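Local structure of pseudopodium-enriched atypical kinase 1 (Homo sapiens, 6BHC) at the interface of chains A and B. The protein is a pseudokinase of the protein kinase fold that dimerizes through a novel mode and probably serves as a scaffold in signalling rather than as an efficient kinase. Residues are numbered along the deposited sequence; one frame, centred on the assembly and turned at random. Chains: chain A/B, Pseudopodium-enriched atypical kinase 1.

Contact 1: the interface of chains A and B. Residues chain A 393-394, 396-397; chain B 393-394, 396-397.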
loop_
_atom_site.group_PDB
_atom_site.type_symbol
_atom_site.label_atom_id
_atom_site.label_comp_id
_atom_site.label_asym_id
_atom_site.label_seq_id
_atom_site.Cartn_x
_atom_site.Cartn_y
_atom_site.Cartn_z
ATOM N N PHE A 393 4.258 1.338 -3.635
ATOM C CA PHE A 393 3.715 0.495 -2.575
ATOM C C PHE A 393 2.330 0.964 -2.153
ATOM O O PHE A 393 1.441 0.144 -1.893
ATOM C CB PHE A 393 4.661 0.475 -1.373
ATOM C CG PHE A 393 5.731 -0.574 -1.459
ATOM C CD1 PHE A 393 5.497 -1.860 -0.994
ATOM C CD2 PHE A 393 6.970 -0.276 -2.001
ATOM C CE1 PHE A 393 6.483 -2.829 -1.070
ATOM C CE2 PHE A 393 7.959 -1.240 -2.080
ATOM C CZ PHE A 393 7.714 -2.519 -1.615
ATOM N N ALA A 394 2.125 2.282 -2.087
ATOM C CA ALA A 394 0.834 2.817 -1.673
ATOM C C ALA A 394 -0.265 2.457 -2.666
ATOM O O ALA A 394 -1.410 2.208 -2.272
ATOM C CB ALA A 394 0.927 4.334 -1.503
ATOM N N LYS A 396 -0.392 -0.249 -4.496
ATOM C CA LYS A 396 -0.716 -1.665 -4.384
ATOM C C LYS A 396 -1.665 -1.954 -3.228
ATOM O O LYS A 396 -2.305 -3.011 -3.222
ATOM C CB LYS A 396 0.560 -2.495 -4.236
ATOM C CG LYS A 396 1.287 -2.734 -5.548
ATOM C CD LYS A 396 2.486 -3.648 -5.363
ATOM C CE LYS A 396 3.052 -4.086 -6.703
ATOM N NZ LYS A 396 2.045 -4.835 -7.507
ATOM N N SER A 397 -1.780 -1.042 -2.260
ATOM C CA SER A 397 -2.711 -1.241 -1.156
ATOM C C SER A 397 -4.166 -1.182 -1.601
ATOM O O SER A 397 -5.048 -1.570 -0.827
ATOM C CB SER A 397 -2.467 -0.200 -0.061
ATOM O OG SER A 397 -2.830 1.099 -0.496
ATOM N N PHE B 393 -0.440 4.441 3.635
ATOM C CA PHE B 393 -1.003 3.611 2.575
ATOM C C PHE B 393 -0.028 2.521 2.153
ATOM O O PHE B 393 -0.433 1.382 1.893
ATOM C CB PHE B 393 -1.392 4.473 1.373
ATOM C CG PHE B 393 -2.777 5.045 1.459
ATOM C CD1 PHE B 393 -3.868 4.327 0.994
ATOM C CD2 PHE B 393 -2.989 6.302 2.001
ATOM C CE1 PHE B 393 -5.146 4.852 1.070
ATOM C CE2 PHE B 393 -4.264 6.834 2.080
ATOM C CZ PHE B 393 -5.344 6.107 1.615
ATOM N N ALA B 394 1.265 2.850 2.088
ATOM C CA ALA B 394 2.264 1.872 1.673
ATOM C C ALA B 394 2.364 0.721 2.666
ATOM O O ALA B 394 2.584 -0.431 2.272
ATOM C CB ALA B 394 3.623 2.553 1.503
ATOM N N LYS B 396 -0.075 -0.458 4.496
ATOM C CA LYS B 396 -1.251 -1.313 4.384
ATOM C C LYS B 396 -1.144 -2.299 3.228
ATOM O O LYS B 396 -1.865 -3.302 3.221
ATOM C CB LYS B 396 -2.515 -0.465 4.235
ATOM C CG LYS B 396 -3.020 0.111 5.547
ATOM C CD LYS B 396 -4.331 0.855 5.363
ATOM C CE LYS B 396 -4.956 1.203 6.703
ATOM N NZ LYS B 396 -5.250 -0.017 7.507
ATOM N N SER B 397 -0.260 -2.046 2.260
ATOM C CA SER B 397 -0.077 -2.981 1.156
ATOM C C SER B 397 0.548 -4.296 1.601
ATOM O O SER B 397 0.537 -5.260 0.826
ATOM C CB SER B 397 0.784 -2.348 0.061
ATOM O OG SER B 397 2.122 -2.172 0.496
#

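Contact 2: the interface of chains A and B. Residues chain A 20, 24, 383-384, 387; chain B 20, 23-24, 387.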
loop_
_atom_site.group_PDB
_atom_site.type_symbol
_atom_site.label_atom_id
_atom_site.label_comp_id
_atom_site.label_asym_id
_atom_site.label_seq_id
_atom_site.Cartn_x
_atom_site.Cartn_y
_atom_site.Cartn_z
ATOM N N ILE A 20 11.650 14.866 5.997
ATOM C CA ILE A 20 10.981 14.007 5.021
ATOM C C ILE A 20 11.939 12.939 4.510
ATOM O O ILE A 20 11.537 11.799 4.241
ATOM C CB ILE A 20 10.412 14.858 3.872
ATOM C CG1 ILE A 20 9.396 15.866 4.413
ATOM C CG2 ILE A 20 9.784 13.975 2.801
ATOM C CD1 ILE A 20 8.764 16.722 3.346
ATOM N N HIS A 24 11.037 8.844 4.827
ATOM C CA HIS A 24 11.051 7.883 3.730
ATOM C C HIS A 24 12.065 6.777 3.981
ATOM O O HIS A 24 11.786 5.599 3.724
ATOM C CB HIS A 24 11.350 8.592 2.411
ATOM C CG HIS A 24 10.141 9.178 1.752
ATOM N ND1 HIS A 24 10.178 10.357 1.039
ATOM C CD2 HIS A 24 8.861 8.741 1.693
ATOM C CE1 HIS A 24 8.970 10.625 0.574
ATOM N NE2 HIS A 24 8.153 9.660 0.956
ATOM N N ASP A 383 16.169 11.001 -3.242
ATOM C CA ASP A 383 14.891 11.492 -2.735
ATOM C C ASP A 383 13.763 11.239 -3.728
ATOM O O ASP A 383 12.645 10.891 -3.333
ATOM C CB ASP A 383 14.999 12.981 -2.403
ATOM C CG ASP A 383 16.010 13.263 -1.304
ATOM O OD1 ASP A 383 16.266 12.355 -0.484
ATOM O OD2 ASP A 383 16.545 14.390 -1.257
ATOM N N ILE A 384 14.042 11.395 -5.024
ATOM C CA ILE A 384 13.019 11.166 -6.038
ATOM C C ILE A 384 12.700 9.681 -6.157
ATOM O O ILE A 384 11.530 9.288 -6.224
ATOM C CB ILE A 384 13.465 11.761 -7.386
ATOM C CG1 ILE A 384 13.558 13.285 -7.288
ATOM C CG2 ILE A 384 12.514 11.349 -8.499
ATOM C CD1 ILE A 384 13.998 13.955 -8.572
ATOM N N THR A 387 10.682 8.464 -3.261
ATOM C CA THR A 387 9.301 8.920 -3.379
ATOM C C THR A 387 8.524 8.069 -4.375
ATOM O O THR A 387 7.383 7.675 -4.107
ATOM C CB THR A 387 9.271 10.393 -3.791
ATOM O OG1 THR A 387 9.973 11.175 -2.816
ATOM C CG2 THR A 387 7.840 10.893 -3.899
ATOM N N ILE B 20 9.102 16.549 -5.996
ATOM C CA ILE B 20 8.575 15.598 -5.020
ATOM C C ILE B 20 7.216 16.059 -4.509
ATOM O O ILE B 20 6.325 15.242 -4.239
ATOM C CB ILE B 20 9.581 15.408 -3.870
ATOM C CG1 ILE B 20 10.906 14.869 -4.411
ATOM C CG2 ILE B 20 9.014 14.484 -2.800
ATOM C CD1 ILE B 20 11.941 14.623 -3.344
ATOM N N LEU B 23 4.765 15.027 -7.117
ATOM C CA LEU B 23 4.559 13.582 -7.147
ATOM C C LEU B 23 3.596 13.141 -6.053
ATOM O O LEU B 23 2.670 12.362 -6.305
ATOM C CB LEU B 23 5.897 12.856 -7.011
ATOM C CG LEU B 23 6.830 12.888 -8.222
ATOM C CD1 LEU B 23 8.164 12.247 -7.879
ATOM C CD2 LEU B 23 6.186 12.190 -9.408
ATOM N N HIS B 24 3.804 13.623 -4.826
ATOM C CA HIS B 24 2.914 13.258 -3.729
ATOM C C HIS B 24 1.499 13.757 -3.980
ATOM O O HIS B 24 0.525 13.038 -3.723
ATOM C CB HIS B 24 3.449 13.812 -2.409
ATOM C CG HIS B 24 4.462 12.929 -1.751
ATOM N ND1 HIS B 24 5.532 13.426 -1.038
ATOM C CD2 HIS B 24 4.563 11.580 -1.691
ATOM C CE1 HIS B 24 6.252 12.420 -0.573
ATOM N NE2 HIS B 24 5.686 11.290 -0.955
ATOM N N THR B 387 3.593 13.146 3.262
ATOM C CA THR B 387 4.555 12.055 3.380
ATOM C C THR B 387 4.076 11.006 4.376
ATOM O O THR B 387 4.162 9.802 4.108
ATOM C CB THR B 387 5.921 12.605 3.792
ATOM O OG1 THR B 387 6.365 13.558 2.818
ATOM C CG2 THR B 387 6.943 11.485 3.900
#

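Contact 3: the interface of chains A and B. Residues chain A 27, 30-31; chain B 391, 395.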
loop_
_atom_site.group_PDB
_atom_site.type_symbol
_atom_site.label_atom_id
_atom_site.label_comp_id
_atom_site.label_asym_id
_atom_site.label_seq_id
_atom_site.Cartn_x
_atom_site.Cartn_y
_atom_site.Cartn_z
ATOM N N ALA A 27 10.811 4.461 6.670
ATOM C CA ALA A 27 9.658 3.709 6.188
ATOM C C ALA A 27 10.082 2.595 5.239
ATOM O O ALA A 27 9.589 1.464 5.336
ATOM C CB ALA A 27 8.664 4.649 5.506
ATOM N N LYS A 30 11.395 -0.293 7.074
ATOM C CA LYS A 30 10.322 -1.080 7.673
ATOM C C LYS A 30 9.591 -1.902 6.618
ATOM O O LYS A 30 9.207 -3.050 6.873
ATOM C CB LYS A 30 9.354 -0.160 8.419
ATOM C CG LYS A 30 8.234 -0.885 9.149
ATOM C CD LYS A 30 7.343 0.094 9.902
ATOM C CE LYS A 30 6.177 -0.612 10.578
ATOM N NZ LYS A 30 5.296 0.343 11.308
ATOM N N LEU A 31 9.394 -1.334 5.426
ATOM C CA LEU A 31 8.770 -2.084 4.341
ATOM C C LEU A 31 9.649 -3.247 3.898
ATOM O O LEU A 31 9.143 -4.333 3.590
ATOM C CB LEU A 31 8.475 -1.156 3.163
ATOM C CG LEU A 31 7.406 -0.085 3.382
ATOM C CD1 LEU A 31 7.402 0.916 2.235
ATOM C CD2 LEU A 31 6.036 -0.726 3.538
ATOM N N ILE B 391 3.086 7.088 3.512
ATOM C CA ILE B 391 3.692 5.957 4.208
ATOM C C ILE B 391 2.613 5.040 4.772
ATOM O O ILE B 391 2.735 3.811 4.721
ATOM C CB ILE B 391 4.646 6.463 5.307
ATOM C CG1 ILE B 391 5.857 7.160 4.683
ATOM C CG2 ILE B 391 5.088 5.321 6.213
ATOM C CD1 ILE B 391 6.741 7.868 5.690
ATOM N N GLU B 395 2.206 1.010 3.961
ATOM C CA GLU B 395 2.296 -0.045 4.966
ATOM C C GLU B 395 1.082 -0.966 4.927
ATOM O O GLU B 395 1.191 -2.146 5.283
ATOM C CB GLU B 395 2.460 0.566 6.358
ATOM C CG GLU B 395 3.727 1.398 6.520
ATOM C CD GLU B 395 3.902 1.943 7.926
ATOM O OE1 GLU B 395 5.035 1.893 8.448
ATOM O OE2 GLU B 395 2.906 2.419 8.510
#

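Contact 1: the interface of chains A and B
A chi1 of 69° at A:Ser397 sets its hydroxyl OG between its own backbone N and carbonyl carbon, and from there OG reaches the ring edge of B:Phe393, while CB faces the B:Phe393 carbonyl whatever the rotamer. The B chain repeats the arrangement about the two-fold axis. In the same residue OG folds back on the preceding helical turn, A:Ser397 OG donating a hydrogen bond to the carbonyl O of A:Ala394 at 2.5 Å. The hydroxyl sits well off the C=O line, at 146°, and somewhat out of the carbonyl plane. This intrachain bond fixes the rotation of the serine just where helix 371-396 ends. Across the boundary A:Ser397 CB lies 3.2 Å from the carbonyl O of B:Phe393, a close van der Waals approach. A:Ser397 OG meets the ring in its plane, 3.7 Å from B:Phe393 CD1. Here the phenylalanine meets the serine with its carbonyl O and the rim of its ring. Also close to the axis, A:Ala394 CB touches B:Phe393 CB at 3.7 Å, and the CA atoms of A:Ala394 and B:Ala394 stand 3.8 Å apart; the small alanines probably allow the close approach. The serines also pack on each other, A:Ser397 CB lying 3.9 Å from B:Ser397 CA. The patch brings the C-terminal ends of the paired helices together on the dimer axis, through short side chains and backbone, and so forms one end of the contacts by which the pseudokinase dimerizes.

Contact 2: the interface of chains A and B
B:Ile20, on helix 16-39, packs against A:Thr387 and A:Asp383 on helix 371-396. The isoleucine divides its branches between them: B:Ile20 CG2 makes a van der Waals contact with the hydroxyl oxygen A:Thr387 OG1 at 3.4 Å and also reaches the threonine methyl, while the terminal methyl B:Ile20 CD1 sits 3.6 Å from A:Asp383 CB. The extended chi2 of B:Ile20, -179°, carries CD1 out to the aspartate, one helical turn from the threonine. On the other side of the axis A:Ile20 meets B:Thr387 in the same way.

Ring contacts form the second group. A:Thr387 CG2 rests over one face of the B:His24 imidazole, 3.6 Å above its plane and offset toward the rim, a CH-pi contact; B:Thr387 does the same to A:His24. The imidazoles arrive from opposite directions and meet at their edges, A:His24 CE1 and B:His24 CE1 being 3.5 Å apart. With the rings so near each other, a positive charge on both would probably be disfavoured.

Hydrogen bonding supports the packing from within one chain. A:Thr387 OG1 donates to the backbone O of A:Asp383 at 2.7 Å, with a C=O...donor angle of 156°. The bond fixes the threonine's rotation and keeps CG2 directed at the histidine. That methyl carbon, A:Thr387 CG2, comes within 3.7 Å of B:His24 NE2.

Contact 3: the interface of chains A and B
Helix 16-39 of chain A here packs against the C-terminal turns of helix 371-396 of chain B, a helix-to-helix contact between the two pseudokinases. A:Ala27 supplies a methyl that meets both branches of B:Ile391, the CG2 methyl and the CD1 end of the other: A:Ala27 CB is 3.7 Å from B:Ile391 CG2 and 3.8 Å from B:Ile391 CD1. The two isoleucine branches thus come against one small group. One turn on, A:Lys30 and B:Glu395 cross at about a right angle. The lysine starts with CG anti to the backbone N (chi1 -177°) and continues fully extended, which carries its ammonium group across to the carboxylate. A:Lys30 NZ and B:Glu395 OE1 form a salt bridge at 3.3 Å, weak as a hydrogen bond. B:Glu395 OE1 also lies 3.3 Å from A:Lys30 CD, so one oxygen comes against the methylenes as well as the charge. B:Glu395 is poorly ordered, however, and the exact placing of this pair is correspondingly uncertain. Replaced by an alanine, A:Lys30 would lose ammonium and methylenes alike, which is likely to leave the B:Glu395 carboxylate without a charged mate from this residue. Beside the pair, A:Leu31 CD2 approaches B:Glu395 CA at 4.1 Å. The patch joins apolar packing to a tentative charged pair and probably adds to the hold between the chains of the pseudokinase dimer, in which the two-fold axis supplies a second copy.

All three contacts use helix 371-396; contacts 2 and 3 add helix 16-39, and contact 1 extends to Ser397 just past the helix end. Contact 1 lies about 9 Å from contact 3 and about 15 Å from contact 2, while contacts 2 and 3 are about 13 Å apart, measured between the centres of their C-alpha atoms. Contacts 2 and 3 set helix 16-39 of one chain against helix 371-396 of the other, and in contact 2 the His24 pair also brings the two 16-39 helices together across the axis. They are parts of one two-fold interface, consistent with the novel mode of kinase-fold dimerization.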